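Local coordinates for protein alpha-1,2-mannosyltransferase (Ktr4), putative (Neosartorya fumigata, PDB 7BOP) that is a putative fungal mannosyltransferase with a GT-A type fold that holds guanosine-5'-diphosphate and a manganese ion in this model, at residues V75-L80 with E112-R117; Y189-E194 with Y205-F210; F279-E284 with G315-H320. All coordinates share one frame; numbering follows the deposited sequence.

Contact 1: V75-L80 with E112-R117. With GDP (guanosine-5'-diphosphate), chain H.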
loop_
_atom_site.group_PDB
_atom_site.type_symbol
_atom_site.label_atom_id
_atom_site.label_comp_id
_atom_site.label_asym_id
_atom_site.label_seq_id
_atom_site.Cartn_x
_atom_site.Cartn_y
_atom_site.Cartn_z
ATOM N N VAL A 75 -0.532 12.163 6.974
ATOM C CA VAL A 75 -1.574 13.082 6.533
ATOM C C VAL A 75 -1.260 14.516 6.978
ATOM O O VAL A 75 -0.567 14.733 7.989
ATOM C CB VAL A 75 -2.970 12.592 7.016
ATOM C CG1 VAL A 75 -3.058 12.501 8.542
ATOM C CG2 VAL A 75 -4.094 13.453 6.470
ATOM N N ARG A 76 -1.745 15.470 6.189
ATOM C CA ARG A 76 -1.583 16.901 6.455
ATOM C C ARG A 76 -2.805 17.467 7.187
ATOM O O ARG A 76 -3.913 16.941 7.083
ATOM C CB ARG A 76 -1.367 17.668 5.134
ATOM C CG ARG A 76 -0.024 17.399 4.471
ATOM C CD ARG A 76 0.045 17.855 3.015
ATOM N NE ARG A 76 -0.536 16.848 2.119
ATOM C CZ ARG A 76 -0.117 16.543 0.884
ATOM N NH1 ARG A 76 0.939 17.141 0.327
ATOM N NH2 ARG A 76 -0.762 15.589 0.196
ATOM N N ASN A 77 -2.592 18.563 7.915
ATOM C CA ASN A 77 -3.690 19.301 8.546
ATOM C C ASN A 77 -4.750 19.743 7.540
ATOM O O ASN A 77 -5.939 19.669 7.814
ATOM C CB ASN A 77 -3.143 20.523 9.294
ATOM C CG ASN A 77 -2.370 20.138 10.541
ATOM O OD1 ASN A 77 -2.919 19.502 11.441
ATOM N ND2 ASN A 77 -1.095 20.524 10.607
ATOM N N GLU A 78 -4.309 20.131 6.353
ATOM C CA GLU A 78 -5.200 20.644 5.307
ATOM C C GLU A 78 -6.100 19.555 4.679
ATOM O O GLU A 78 -7.082 19.879 4.003
ATOM C CB GLU A 78 -4.377 21.339 4.214
ATOM C CG GLU A 78 -3.672 22.622 4.671
ATOM C CD GLU A 78 -2.453 22.414 5.588
ATOM O OE1 GLU A 78 -1.916 21.277 5.697
ATOM O OE2 GLU A 78 -2.033 23.412 6.222
ATOM N N GLU A 79 -5.765 18.278 4.910
ATOM C CA GLU A 79 -6.562 17.144 4.416
ATOM C C GLU A 79 -7.570 16.622 5.443
ATOM O O GLU A 79 -8.176 15.569 5.239
ATOM C CB GLU A 79 -5.624 16.010 3.963
ATOM C CG GLU A 79 -4.693 16.425 2.833
ATOM C CD GLU A 79 -3.618 15.399 2.524
ATOM O OE1 GLU A 79 -2.930 14.914 3.451
ATOM O OE2 GLU A 79 -3.429 15.110 1.333
ATOM N N LEU A 80 -7.792 17.382 6.519
ATOM C CA LEU A 80 -8.641 16.950 7.617
ATOM C C LEU A 80 -10.030 16.502 7.183
ATOM O O LEU A 80 -10.471 15.417 7.564
ATOM C CB LEU A 80 -8.751 18.067 8.672
ATOM C CG LEU A 80 -9.631 17.809 9.893
ATOM C CD1 LEU A 80 -9.240 16.525 10.605
ATOM C CD2 LEU A 80 -9.542 19.003 10.835
ATOM N N GLU A 112 -4.798 21.689 16.912
ATOM C CA GLU A 112 -5.783 21.267 17.906
ATOM C C GLU A 112 -7.120 20.901 17.261
ATOM O O GLU A 112 -7.784 19.978 17.722
ATOM C CB GLU A 112 -5.973 22.340 18.993
ATOM C CG GLU A 112 -4.734 22.564 19.852
ATOM C CD GLU A 112 -4.270 21.299 20.565
ATOM O OE1 GLU A 112 -5.123 20.600 21.154
ATOM O OE2 GLU A 112 -3.058 20.994 20.526
ATOM N N GLU A 113 -7.504 21.608 16.198
ATOM C CA GLU A 113 -8.708 21.264 15.429
ATOM C C GLU A 113 -8.609 19.834 14.835
ATOM O O GLU A 113 -9.570 19.069 14.890
ATOM C CB GLU A 113 -8.938 22.286 14.308
ATOM C CG GLU A 113 -10.286 22.181 13.587
ATOM C CD GLU A 113 -10.320 22.902 12.234
ATOM O OE1 GLU A 113 -11.325 22.756 11.508
ATOM O OE2 GLU A 113 -9.352 23.615 11.875
ATOM N N PHE A 114 -7.447 19.495 14.277
ATOM C CA PHE A 114 -7.197 18.150 13.732
ATOM C C PHE A 114 -7.393 17.081 14.813
ATOM O O PHE A 114 -8.085 16.087 14.594
ATOM C CB PHE A 114 -5.777 18.057 13.146
ATOM C CG PHE A 114 -5.473 16.729 12.488
ATOM C CD1 PHE A 114 -5.068 15.628 13.247
ATOM C CD2 PHE A 114 -5.582 16.582 11.105
ATOM C CE1 PHE A 114 -4.787 14.408 12.641
ATOM C CE2 PHE A 114 -5.307 15.364 10.499
ATOM C CZ PHE A 114 -4.909 14.281 11.264
ATOM N N LYS A 115 -6.791 17.300 15.980
ATOM C CA LYS A 115 -6.885 16.337 17.077
ATOM C C LYS A 115 -8.319 16.148 17.564
ATOM O O LYS A 115 -8.744 15.017 17.797
ATOM C CB LYS A 115 -5.991 16.743 18.248
ATOM C CG LYS A 115 -4.514 16.710 17.927
ATOM C CD LYS A 115 -3.694 17.359 19.023
ATOM C CE LYS A 115 -2.245 17.462 18.605
ATOM N NZ LYS A 115 -1.421 18.036 19.695
ATOM N N LYS A 116 -9.058 17.245 17.709
ATOM C CA LYS A 116 -10.436 17.185 18.209
ATOM C C LYS A 116 -11.369 16.484 17.216
ATOM O O LYS A 116 -12.151 15.617 17.597
ATOM C CB LYS A 116 -10.959 18.598 18.525
ATOM C CG LYS A 116 -12.457 18.694 18.812
ATOM C CD LYS A 116 -12.886 20.124 19.139
ATOM C CE LYS A 116 -12.578 20.506 20.582
ATOM N NZ LYS A 116 -13.399 19.746 21.572
ATOM N N ARG A 117 -11.286 16.884 15.951
ATOM C CA ARG A 117 -12.152 16.343 14.913
ATOM C C ARG A 117 -11.905 14.843 14.669
ATOM O O ARG A 117 -12.852 14.091 14.501
ATOM C CB ARG A 117 -11.974 17.126 13.613
ATOM C CG ARG A 117 -12.457 18.572 13.673
ATOM C CD ARG A 117 -13.963 18.677 13.696
ATOM N NE ARG A 117 -14.605 17.853 12.672
ATOM C CZ ARG A 117 -14.629 18.120 11.366
ATOM N NH1 ARG A 117 -14.032 19.202 10.858
ATOM N NH2 ARG A 117 -15.254 17.277 10.551
HETATM P PB GDP H . -1.257 10.031 -4.143
HETATM O O1B GDP H . -1.922 11.016 -5.062
HETATM O O2B GDP H . -2.235 9.173 -3.321
HETATM O O3B GDP H . -0.118 9.233 -4.746
HETATM O O3A GDP H . -0.516 11.040 -3.105
HETATM P PA GDP H . -1.191 11.725 -1.798
HETATM O O1A GDP H . -1.136 13.228 -1.925
HETATM O O2A GDP H . -2.517 10.993 -1.492
HETATM O "O5'" GDP H . -0.037 11.316 -0.753
HETATM C "C5'" GDP H . 0.081 9.979 -0.266
HETATM C "C4'" GDP H . -0.109 9.954 1.248
HETATM O "O4'" GDP H . 0.931 10.719 1.864
HETATM C "C3'" GDP H . -1.403 10.594 1.731
HETATM O "O3'" GDP H . -1.793 9.916 2.937
HETATM C "C2'" GDP H . -1.040 12.047 1.987
HETATM O "O2'" GDP H . -1.863 12.641 2.990
HETATM C "C1'" GDP H . 0.413 11.924 2.436
HETATM N N9 GDP H . 1.354 13.014 2.079
HETATM C C8 GDP H . 1.872 13.338 0.861
HETATM N N7 GDP H . 2.746 14.366 0.981
HETATM C C5 GDP H . 2.805 14.703 2.285
HETATM C C6 GDP H . 3.524 15.697 3.110
HETATM O O6 GDP H . 4.305 16.489 2.558
HETATM N N1 GDP H . 3.312 15.716 4.443
HETATM C C2 GDP H . 2.465 14.844 5.049
HETATM N N2 GDP H . 2.271 14.893 6.391
HETATM N N3 GDP H . 1.768 13.915 4.347
HETATM C C4 GDP H . 1.901 13.801 3.002
#
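Phe114 on helix 112-119 reaches over to Val75, in the nucleotide-binding loop after an inner strand (69-74) of the Rossmann-like GT-A sheet, and to Leu80 at the start of helix 80-98. The contact between the two segments is mainly apolar. CG of Phe114 stands anti to its backbone N (chi1 -176°), which sends the ring away from its own helix toward the loop. Its tip CZ lies 3.7 Å from Val75 CG1, and CD2 lies 3.7 Å from Leu80 CD1. The other methyl of Leu80, CD2, rests near Phe114 CA and Arg117 CG. Phe104 and Phe110 add further aromatic contacts to the Phe114 ring.

A polar group also borders this side chain: Asn77 OD1 lies against the CB and CG end of Phe114, 3.6 Å from CB, with amide and ring planes 85° apart. That amide is held by Thr111 N at OD1 and by Pro109 O at ND2, so it ties the loop to the residues leading into the helix.

Away from the helix, the same loop grips the nucleotide. Arg76 is joined to Glu79 by a salt bridge, NH2 to OE2 at 2.9 Å, and lays one guanidinium face on the guanine, with GDP N7 over it. Arg76 N also donates to Glu79 OE1 at 3.0 Å, and this oxygen accepts the ribose hydroxyl, GDP O2' lying 2.6 Å from Glu79 OE1.

Contact 2: Y189-E194 with Y205-F210. With MN (manganese (II) ion), chain G; GDP (guanosine-5'-diphosphate), chain H.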
loop_
_atom_site.group_PDB
_atom_site.type_symbol
_atom_site.label_atom_id
_atom_site.label_comp_id
_atom_site.label_asym_id
_atom_site.label_seq_id
_atom_site.Cartn_x
_atom_site.Cartn_y
_atom_site.Cartn_z
ATOM N N TYR A 189 1.829 -5.004 13.497
ATOM C CA TYR A 189 1.011 -4.856 12.280
ATOM C C TYR A 189 0.482 -3.455 12.129
ATOM O O TYR A 189 0.231 -2.758 13.112
ATOM C CB TYR A 189 -0.144 -5.866 12.256
ATOM C CG TYR A 189 0.338 -7.298 12.292
ATOM C CD1 TYR A 189 0.669 -7.971 11.122
ATOM C CD2 TYR A 189 0.488 -7.971 13.501
ATOM C CE1 TYR A 189 1.132 -9.282 11.150
ATOM C CE2 TYR A 189 0.950 -9.278 13.544
ATOM C CZ TYR A 189 1.271 -9.932 12.370
ATOM O OH TYR A 189 1.734 -11.229 12.412
ATOM N N TYR A 190 0.315 -3.038 10.879
ATOM C CA TYR A 190 -0.249 -1.742 10.573
ATOM C C TYR A 190 -1.261 -1.886 9.451
ATOM O O TYR A 190 -1.160 -2.805 8.623
ATOM C CB TYR A 190 0.853 -0.748 10.187
ATOM C CG TYR A 190 1.451 -1.005 8.811
ATOM C CD1 TYR A 190 2.417 -1.986 8.630
ATOM C CD2 TYR A 190 1.039 -0.269 7.694
ATOM C CE1 TYR A 190 2.957 -2.240 7.376
ATOM C CE2 TYR A 190 1.582 -0.510 6.433
ATOM C CZ TYR A 190 2.534 -1.502 6.285
ATOM O OH TYR A 190 3.079 -1.773 5.052
ATOM N N TRP A 191 -2.229 -0.980 9.449
ATOM C CA TRP A 191 -3.175 -0.794 8.340
ATOM C C TRP A 191 -3.007 0.668 7.940
ATOM O O TRP A 191 -3.421 1.575 8.666
ATOM C CB TRP A 191 -4.609 -1.106 8.785
ATOM C CG TRP A 191 -5.698 -1.005 7.732
ATOM C CD1 TRP A 191 -5.665 -0.305 6.558
ATOM C CD2 TRP A 191 -6.996 -1.607 7.794
ATOM N NE1 TRP A 191 -6.838 -0.447 5.884
ATOM C CE2 TRP A 191 -7.681 -1.243 6.611
ATOM C CE3 TRP A 191 -7.640 -2.436 8.722
ATOM C CZ2 TRP A 191 -8.975 -1.677 6.327
ATOM C CZ3 TRP A 191 -8.939 -2.863 8.447
ATOM C CH2 TRP A 191 -9.591 -2.484 7.250
ATOM N N ARG A 192 -2.378 0.885 6.788
ATOM C CA ARG A 192 -2.163 2.218 6.259
ATOM C C ARG A 192 -3.436 2.748 5.605
ATOM O O ARG A 192 -4.050 2.071 4.778
ATOM C CB ARG A 192 -1.011 2.218 5.248
ATOM C CG ARG A 192 -0.853 3.538 4.504
ATOM C CD ARG A 192 0.437 3.556 3.714
ATOM N NE ARG A 192 0.393 4.552 2.650
ATOM C CZ ARG A 192 1.260 4.622 1.640
ATOM N NH1 ARG A 192 2.271 3.758 1.544
ATOM N NH2 ARG A 192 1.107 5.566 0.715
ATOM N N VAL A 193 -3.785 3.982 5.956
ATOM C CA VAL A 193 -4.973 4.648 5.476
ATOM C C VAL A 193 -4.581 6.015 4.919
ATOM O O VAL A 193 -3.727 6.700 5.492
ATOM C CB VAL A 193 -5.975 4.853 6.640
ATOM C CG1 VAL A 193 -7.267 5.477 6.144
ATOM C CG2 VAL A 193 -6.242 3.528 7.341
ATOM N N GLU A 194 -5.213 6.407 3.813
ATOM C CA GLU A 194 -5.060 7.738 3.247
ATOM C C GLU A 194 -6.371 8.498 3.306
ATOM O O GLU A 194 -7.435 7.887 3.277
ATOM C CB GLU A 194 -4.640 7.661 1.777
ATOM C CG GLU A 194 -3.202 7.229 1.577
ATOM C CD GLU A 194 -2.610 7.591 0.217
ATOM O OE1 GLU A 194 -1.483 7.087 0.025
ATOM O OE2 GLU A 194 -3.211 8.345 -0.636
ATOM N N TYR A 205 -14.555 -9.693 10.885
ATOM C CA TYR A 205 -13.475 -10.378 11.583
ATOM C C TYR A 205 -12.304 -9.426 11.780
ATOM O O TYR A 205 -12.162 -8.422 11.061
ATOM C CB TYR A 205 -13.051 -11.652 10.837
ATOM C CG TYR A 205 -12.498 -11.404 9.442
ATOM C CD1 TYR A 205 -13.355 -11.260 8.341
ATOM C CD2 TYR A 205 -11.124 -11.290 9.228
ATOM C CE1 TYR A 205 -12.849 -11.016 7.055
ATOM C CE2 TYR A 205 -10.610 -11.044 7.950
ATOM C CZ TYR A 205 -11.482 -10.904 6.864
ATOM O OH TYR A 205 -10.962 -10.659 5.602
ATOM N N ASP A 206 -11.468 -9.749 12.760
ATOM C CA ASP A 206 -10.300 -8.958 13.082
ATOM C C ASP A 206 -9.207 -9.232 12.026
ATOM O O ASP A 206 -8.557 -10.278 12.055
ATOM C CB ASP A 206 -9.820 -9.311 14.492
ATOM C CG ASP A 206 -8.647 -8.477 14.951
ATOM O OD1 ASP A 206 -7.923 -7.917 14.092
ATOM O OD2 ASP A 206 -8.428 -8.397 16.193
ATOM N N VAL A 207 -9.012 -8.283 11.113
ATOM C CA VAL A 207 -8.085 -8.488 9.987
ATOM C C VAL A 207 -6.650 -8.615 10.465
ATOM O O VAL A 207 -5.856 -9.320 9.853
ATOM C CB VAL A 207 -8.179 -7.387 8.902
ATOM C CG1 VAL A 207 -9.598 -7.296 8.347
ATOM C CG2 VAL A 207 -7.700 -6.037 9.413
ATOM N N PHE A 208 -6.318 -7.947 11.568
ATOM C CA PHE A 208 -4.963 -8.019 12.102
ATOM C C PHE A 208 -4.641 -9.405 12.641
ATOM O O PHE A 208 -3.577 -9.955 12.348
ATOM C CB PHE A 208 -4.734 -6.962 13.187
ATOM C CG PHE A 208 -4.672 -5.556 12.674
ATOM C CD1 PHE A 208 -3.749 -5.190 11.688
ATOM C CD2 PHE A 208 -5.492 -4.567 13.214
ATOM C CE1 PHE A 208 -3.665 -3.877 11.243
ATOM C CE2 PHE A 208 -5.406 -3.248 12.768
ATOM C CZ PHE A 208 -4.486 -2.902 11.785
ATOM N N ARG A 209 -5.562 -9.987 13.398
ATOM C CA ARG A 209 -5.362 -11.337 13.917
ATOM C C ARG A 209 -5.551 -12.402 12.842
ATOM O O ARG A 209 -4.964 -13.473 12.934
ATOM C CB ARG A 209 -6.248 -11.587 15.128
ATOM C CG ARG A 209 -5.881 -10.650 16.269
ATOM C CD ARG A 209 -6.560 -11.039 17.567
ATOM N NE ARG A 209 -6.032 -12.292 18.114
ATOM C CZ ARG A 209 -6.439 -12.863 19.258
ATOM N NH1 ARG A 209 -7.398 -12.305 19.998
ATOM N NH2 ARG A 209 -5.885 -14.006 19.655
ATOM N N PHE A 210 -6.336 -12.096 11.811
ATOM C CA PHE A 210 -6.344 -12.926 10.601
ATOM C C PHE A 210 -4.919 -13.043 10.050
ATOM O O PHE A 210 -4.442 -14.153 9.812
ATOM C CB PHE A 210 -7.329 -12.370 9.553
ATOM C CG PHE A 210 -7.116 -12.922 8.173
ATOM C CD1 PHE A 210 -7.606 -14.172 7.833
ATOM C CD2 PHE A 210 -6.397 -12.201 7.228
ATOM C CE1 PHE A 210 -7.397 -14.697 6.556
ATOM C CE2 PHE A 210 -6.192 -12.712 5.949
ATOM C CZ PHE A 210 -6.690 -13.963 5.615
HETATM MN MN MN G . -3.711 9.560 -2.117
HETATM P PB GDP H . -1.257 10.031 -4.143
HETATM O O1B GDP H . -1.922 11.016 -5.062
HETATM O O2B GDP H . -2.235 9.173 -3.321
HETATM O O3B GDP H . -0.118 9.233 -4.746
HETATM O O3A GDP H . -0.516 11.040 -3.105
HETATM P PA GDP H . -1.191 11.725 -1.798
HETATM O O1A GDP H . -1.136 13.228 -1.925
HETATM O O2A GDP H . -2.517 10.993 -1.492
HETATM O "O5'" GDP H . -0.037 11.316 -0.753
HETATM C "C5'" GDP H . 0.081 9.979 -0.266
HETATM C "C4'" GDP H . -0.109 9.954 1.248
HETATM O "O4'" GDP H . 0.931 10.719 1.864
HETATM C "C3'" GDP H . -1.403 10.594 1.731
HETATM O "O3'" GDP H . -1.793 9.916 2.937
HETATM C "C2'" GDP H . -1.040 12.047 1.987
HETATM O "O2'" GDP H . -1.863 12.641 2.990
HETATM C "C1'" GDP H . 0.413 11.924 2.436
HETATM N N9 GDP H . 1.354 13.014 2.079
HETATM C C8 GDP H . 1.872 13.338 0.861
HETATM N N7 GDP H . 2.746 14.366 0.981
HETATM C C5 GDP H . 2.805 14.703 2.285
HETATM C C6 GDP H . 3.524 15.697 3.110
HETATM O O6 GDP H . 4.305 16.489 2.558
HETATM N N1 GDP H . 3.312 15.716 4.443
HETATM C C2 GDP H . 2.465 14.844 5.049
HETATM N N2 GDP H . 2.271 14.893 6.391
HETATM N N3 GDP H . 1.768 13.915 4.347
HETATM C C4 GDP H . 1.901 13.801 3.002
HETATM O O HOH W 1 -5.312 10.589 -0.705
HETATM O O HOH W 2 -4.567 11.180 -3.572
#
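A central strand of the GT-A sheet, 189-192, packs here against the start of helix 207-213, with Trp191 and Phe208 meeting in the core. Beyond the end of the strand the chain runs into the manganese site, where Glu194 reaches the metal. Phe208 carries most of the contact. Its CG lies anti to the carbonyl carbon (chi1 -70°), and one side of the ring, CD1-CE1-CZ, runs along the strand: CD1 is 3.7 Å from Tyr189 CB, CE1 approaches the peptide between Tyr190 and Trp191 nearly in the ring plane, and CZ is 3.5 Å from Trp191 CB. Only CE1 thus meets the strand backbone edge-on. Beside it, Val207 CG2 touches the six-membered part of the indole, 3.5 Å from Trp191 CZ3, the two side chains crossing at about a right angle.

Asp206 caps the helix: OD1 accepts from Arg209 N at 3.2 Å, approached from above the carboxylate plane, and more weakly from Phe208 N. Its OD2 is held by Tyr57 and Tyr100, which fixes the carboxylate at the helix start.

At the other end of the strand segment, Glu194 OE2 binds manganese at 2.0 Å, together with GDP O2A and O2B, two waters and His343. Its second oxygen, OE1, accepts from Arg192 NH2 at 3.1 Å, nearly along its C-O bond. The two Glu194 oxygens therefore divide their work, OE2 on the metal and OE1 on a guanidinium, and this double hold fixes the rotation of the carboxylate and keeps it turned toward the diphosphate-bound ion.

Contact 3: F279-E284 with G315-H320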
loop_
_atom_site.group_PDB
_atom_site.type_symbol
_atom_site.label_atom_id
_atom_site.label_comp_id
_atom_site.label_asym_id
_atom_site.label_seq_id
_atom_site.Cartn_x
_atom_site.Cartn_y
_atom_site.Cartn_z
ATOM N N PHE A 279 1.458 -3.423 -5.851
ATOM C CA PHE A 279 0.336 -3.367 -4.931
ATOM C C PHE A 279 0.101 -1.891 -4.678
ATOM O O PHE A 279 1.055 -1.135 -4.484
ATOM C CB PHE A 279 0.696 -4.076 -3.632
ATOM C CG PHE A 279 1.168 -5.492 -3.830
ATOM C CD1 PHE A 279 0.317 -6.454 -4.361
ATOM C CD2 PHE A 279 2.457 -5.864 -3.475
ATOM C CE1 PHE A 279 0.745 -7.758 -4.541
ATOM C CE2 PHE A 279 2.892 -7.162 -3.650
ATOM C CZ PHE A 279 2.037 -8.114 -4.176
ATOM N N TRP A 280 -1.152 -1.458 -4.713
ATOM C CA TRP A 280 -1.427 -0.032 -4.675
ATOM C C TRP A 280 -1.426 0.436 -3.221
ATOM O O TRP A 280 -2.431 0.342 -2.518
ATOM C CB TRP A 280 -2.733 0.312 -5.394
ATOM C CG TRP A 280 -2.785 1.718 -5.898
ATOM C CD1 TRP A 280 -1.723 2.508 -6.250
ATOM C CD2 TRP A 280 -3.955 2.493 -6.157
ATOM N NE1 TRP A 280 -2.154 3.722 -6.688
ATOM C CE2 TRP A 280 -3.522 3.748 -6.653
ATOM C CE3 TRP A 280 -5.320 2.264 -6.004
ATOM C CZ2 TRP A 280 -4.411 4.768 -6.999
ATOM C CZ3 TRP A 280 -6.211 3.278 -6.357
ATOM C CH2 TRP A 280 -5.749 4.515 -6.843
ATOM N N SER A 281 -0.274 0.961 -2.815
ATOM C CA SER A 281 0.097 1.108 -1.405
ATOM C C SER A 281 -0.685 2.128 -0.574
ATOM O O SER A 281 -0.495 2.177 0.647
ATOM C CB SER A 281 1.581 1.433 -1.307
ATOM O OG SER A 281 1.827 2.730 -1.817
ATOM N N ASN A 282 -1.519 2.961 -1.193
ATOM C CA ASN A 282 -2.428 3.802 -0.395
ATOM C C ASN A 282 -3.268 2.970 0.597
ATOM O O ASN A 282 -3.618 3.456 1.673
ATOM C CB ASN A 282 -3.310 4.703 -1.260
ATOM C CG ASN A 282 -3.999 3.960 -2.380
ATOM O OD1 ASN A 282 -4.908 3.162 -2.163
ATOM N ND2 ASN A 282 -3.572 4.242 -3.596
ATOM N N PHE A 283 -3.566 1.723 0.222
ATOM C CA PHE A 283 -4.074 0.688 1.132
ATOM C C PHE A 283 -2.965 -0.323 1.378
ATOM O O PHE A 283 -2.392 -0.849 0.411
ATOM C CB PHE A 283 -5.266 -0.059 0.501
ATOM C CG PHE A 283 -5.716 -1.273 1.286
ATOM C CD1 PHE A 283 -5.062 -2.500 1.152
ATOM C CD2 PHE A 283 -6.785 -1.188 2.171
ATOM C CE1 PHE A 283 -5.456 -3.608 1.881
ATOM C CE2 PHE A 283 -7.189 -2.300 2.903
ATOM C CZ PHE A 283 -6.522 -3.510 2.759
ATOM N N GLU A 284 -2.695 -0.627 2.648
ATOM C CA GLU A 284 -1.792 -1.717 3.029
ATOM C C GLU A 284 -2.188 -2.227 4.394
ATOM O O GLU A 284 -2.495 -1.424 5.282
ATOM C CB GLU A 284 -0.332 -1.261 3.138
ATOM C CG GLU A 284 0.309 -0.819 1.846
ATOM C CD GLU A 284 1.816 -0.645 1.939
ATOM O OE1 GLU A 284 2.487 -0.902 0.912
ATOM O OE2 GLU A 284 2.344 -0.272 3.021
ATOM N N GLY A 315 8.227 5.362 -6.330
ATOM C CA GLY A 315 7.101 5.260 -5.413
ATOM C C GLY A 315 7.369 4.220 -4.333
ATOM O O GLY A 315 8.092 3.251 -4.554
ATOM N N ASP A 316 6.774 4.412 -3.162
ATOM C CA ASP A 316 6.786 3.358 -2.140
ATOM C C ASP A 316 6.029 2.104 -2.575
ATOM O O ASP A 316 6.340 0.998 -2.123
ATOM C CB ASP A 316 6.257 3.861 -0.791
ATOM C CG ASP A 316 4.873 4.436 -0.890
ATOM O OD1 ASP A 316 4.761 5.608 -1.279
ATOM O OD2 ASP A 316 3.915 3.709 -0.590
ATOM N N ALA A 317 5.054 2.248 -3.464
ATOM C CA ALA A 317 4.318 1.071 -3.941
ATOM C C ALA A 317 5.226 0.100 -4.738
ATOM O O ALA A 317 5.332 -1.077 -4.369
ATOM C CB ALA A 317 3.081 1.485 -4.721
ATOM N N PRO A 318 5.895 0.582 -5.810
ATOM C CA PRO A 318 6.818 -0.331 -6.497
ATOM C C PRO A 318 7.954 -0.838 -5.598
ATOM O O PRO A 318 8.307 -2.002 -5.681
ATOM C CB PRO A 318 7.348 0.505 -7.677
ATOM C CG PRO A 318 6.985 1.907 -7.383
ATOM C CD PRO A 318 5.750 1.852 -6.544
ATOM N N VAL A 319 8.483 0.012 -4.726
ATOM C CA VAL A 319 9.550 -0.396 -3.803
ATOM C C VAL A 319 9.087 -1.482 -2.810
ATOM O O VAL A 319 9.771 -2.501 -2.637
ATOM C CB VAL A 319 10.180 0.828 -3.090
ATOM C CG1 VAL A 319 11.142 0.394 -1.988
ATOM C CG2 VAL A 319 10.907 1.712 -4.105
ATOM N N HIS A 320 7.939 -1.280 -2.172
ATOM C CA HIS A 320 7.318 -2.350 -1.362
ATOM C C HIS A 320 7.069 -3.618 -2.160
ATOM O O HIS A 320 7.378 -4.726 -1.696
ATOM C CB HIS A 320 5.997 -1.873 -0.755
ATOM C CG HIS A 320 6.172 -0.907 0.373
ATOM N ND1 HIS A 320 5.114 -0.442 1.119
ATOM C CD2 HIS A 320 7.282 -0.334 0.894
ATOM C CE1 HIS A 320 5.559 0.393 2.039
ATOM N NE2 HIS A 320 6.873 0.480 1.924
#
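Ser281 OG and Asp316 CG each sit between their own backbone N and carbonyl carbon (chi1 69° and 56°), and these turns bring hydroxyl and carboxylate together across the contact. Ser281 OG donates to Asp316 OD2 at 2.6 Å, from above the carboxylate plane. The same OD2 takes a salt bridge from Arg192 NH1, so one oxygen is gripped by two donors. Beside this bond the Ala317 methyl meets the other segment, CB lying 3.3 Å from Phe279 O.

One helical turn on, His320 ND1 gives a nearly straight bond to Glu284 OE1, 2.7 Å long with an angle of 171°. The acceptor uses its syn lone pair and lies in the imidazole plane, and carboxylate and ring are nearly coplanar. Tyr218 and Tyr190 hold the two Glu284 oxygens, while His320 NE2 is hydrogen-bonded to Asn174 O; with both ring nitrogens facing acceptors, the imidazole is probably doubly protonated and cationic, paired with a carboxylate buried in the core. The arrangement is a His-carboxylate hydrogen bond that fastens helix 316-327 to the start of strand 284-287 in the GT-A core.

Overall arrangement
The three contacts follow one another along the chain, and all belong to the GT-A fold. Contacts 1 and 2 have centres 22 Å apart and do not touch, their nearest atoms being about 6 Å apart, but both reach guanosine-5'-diphosphate. Strand 69-74, which leads into contact 1, pairs in parallel with strand 189-192 of contact 2, and that strand pairs antiparallel with 284-287, at whose start contact 3 lies. Contacts 2 and 3, with centres 16 Å apart, touch directly through polar side chains. One mixed sheet thus links the nucleotide loop, strand 189-192 with the manganese ligand beyond it, and strand 284-287; helix 316-327 is fastened to it through side chains.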